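Local coordinates for protein importin subunit beta-1 (Saccharomyces cerevisiae, PDB 5OWU) that carries proteins into the nucleus by pairing with importin alpha, the adaptor that recognises the classical nuclear localization signal of the cargo, at residues D548-T553 and N575-L580. Residues are numbered along the deposited sequence; the frame is centred on the assembly and turned at random. Where two conformers were deposited one is given.
Sequences DKLGQT and NILTVL
Ile576 drives its CD1 methyl between Lys549 and Thr553, one turn apart on the facing helix, and this is where the two helices of HEAT repeat 13 pack tightly. CD1 lies 3.5 Å from Lys549 CG, the two side chains crossing at about a right angle, and 3.5 Å from Thr553 CG2, which it meets tip to tip. With CG1 anti to the carbonyl carbon (chi1 -67°), the other branch, CG2, lies beside that carbon and rests 3.8 Å from Leu550 CB, so a single isoleucine touches three residues. Packing between the segments is looser at the far end of Leu550, where CD2 is 4.0 Å from Leu577 CD2 and equally far from Leu580 CD2; there Phe602 of helix 595-607 lies against all three leucines and ties this repeat to the helix that follows.

The polar atoms turn elsewhere. Thr553 OG1 sits on an in-plane lone pair of Leu550 O at 2.7 Å and is also hydrogen-bonded to Gln573 NE2, an arrangement that presents CG2 to Ile576. Lys549 gives its CG to the interface; the bend at chi2 (72°) turns CD off it, and the extended remainder takes NZ to Asn508 OD1 and, at 3.0 Å, Gln552 OE1. The axes of the two short segments run 156° apart, close to antiparallel. With no hydrogen bond between them, this pairing probably rests on the fit of isoleucine and leucine methyls, while the polar groups of Lys549 and Thr553 are satisfied away from it.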
# COMPACT_ATOMS: atom_id res chain seq x y z
N ASP A 548 24.98 23.68 -12.65
CA ASP A 548 24.60 24.74 -13.57
C ASP A 548 23.08 24.85 -13.68
O ASP A 548 22.51 25.94 -13.62
CB ASP A 548 25.23 24.49 -14.95
CG ASP A 548 26.75 24.51 -14.92
OD1 ASP A 548 27.34 24.46 -13.82
OD2 ASP A 548 27.37 24.56 -16.01
N LYS A 549 22.41 23.71 -13.83
CA LYS A 549 20.96 23.74 -14.03
C LYS A 549 20.27 24.35 -12.82
O LYS A 549 19.33 25.15 -12.97
CB LYS A 549 20.43 22.34 -14.30
CG LYS A 549 18.99 22.31 -14.80
CD LYS A 549 18.90 22.82 -16.23
CE LYS A 549 17.47 22.90 -16.70
NZ LYS A 549 17.35 23.38 -18.10
N LEU A 550 20.72 24.00 -11.62
CA LEU A 550 20.13 24.62 -10.44
C LEU A 550 20.27 26.14 -10.55
O LEU A 550 19.28 26.87 -10.39
CB LEU A 550 20.81 24.09 -9.18
CG LEU A 550 20.24 24.55 -7.83
CD1 LEU A 550 18.77 24.19 -7.71
CD2 LEU A 550 21.05 23.95 -6.67
N GLY A 551 21.47 26.61 -10.88
CA GLY A 551 21.66 28.04 -11.06
C GLY A 551 20.65 28.62 -12.02
O GLY A 551 20.03 29.65 -11.73
N GLN A 552 20.41 27.94 -13.14
CA GLN A 552 19.50 28.47 -14.13
C GLN A 552 18.11 28.64 -13.55
O GLN A 552 17.47 29.69 -13.73
CB GLN A 552 19.47 27.54 -15.35
CG GLN A 552 18.63 28.06 -16.49
CD GLN A 552 18.48 27.03 -17.57
OE1 GLN A 552 17.49 26.29 -17.61
NE2 GLN A 552 19.46 26.96 -18.46
N THR A 553 17.63 27.64 -12.80
CA THR A 553 16.28 27.75 -12.27
C THR A 553 16.19 28.90 -11.28
O THR A 553 15.13 29.50 -11.11
CB THR A 553 15.83 26.45 -11.60
OG1 THR A 553 16.64 26.18 -10.44
CG2 THR A 553 15.91 25.28 -12.58
N ASN A 575 13.59 17.84 -8.74
CA ASN A 575 14.30 16.87 -9.58
C ASN A 575 15.79 17.14 -9.57
O ASN A 575 16.61 16.22 -9.39
CB ASN A 575 13.77 16.91 -11.02
CG ASN A 575 12.28 16.64 -11.14
OD1 ASN A 575 11.65 17.04 -12.12
ND2 ASN A 575 11.71 15.97 -10.14
N ILE A 576 16.16 18.41 -9.77
CA ILE A 576 17.57 18.79 -9.80
C ILE A 576 18.24 18.45 -8.48
O ILE A 576 19.33 17.88 -8.44
CB ILE A 576 17.71 20.28 -10.13
CG1 ILE A 576 17.25 20.56 -11.57
CG2 ILE A 576 19.16 20.75 -9.95
CD1 ILE A 576 17.04 22.03 -11.86
N LEU A 577 17.60 18.84 -7.37
CA LEU A 577 18.23 18.64 -6.07
C LEU A 577 18.38 17.16 -5.74
O LEU A 577 19.36 16.76 -5.11
CB LEU A 577 17.42 19.37 -4.99
CG LEU A 577 17.50 20.90 -5.06
CD1 LEU A 577 16.39 21.56 -4.28
CD2 LEU A 577 18.85 21.41 -4.58
N THR A 578 17.43 16.33 -6.16
CA THR A 578 17.55 14.88 -5.96
C THR A 578 18.78 14.34 -6.68
O THR A 578 19.63 13.65 -6.09
CB THR A 578 16.28 14.19 -6.43
OG1 THR A 578 15.16 14.71 -5.69
CG2 THR A 578 16.35 12.67 -6.22
N VAL A 579 18.93 14.68 -7.97
CA VAL A 579 20.12 14.22 -8.69
C VAL A 579 21.38 14.77 -8.05
O VAL A 579 22.39 14.07 -7.94
CB VAL A 579 20.05 14.60 -10.18
CG1 VAL A 579 21.28 14.06 -10.92
CG2 VAL A 579 18.78 14.06 -10.81
N LEU A 580 21.34 16.04 -7.63
CA LEU A 580 22.52 16.67 -7.04
C LEU A 580 22.93 15.97 -5.75
O LEU A 580 24.12 15.75 -5.50
CB LEU A 580 22.24 18.15 -6.78
CG LEU A 580 23.33 18.98 -6.10
CD1 LEU A 580 24.62 18.96 -6.89
CD2 LEU A 580 22.85 20.42 -5.91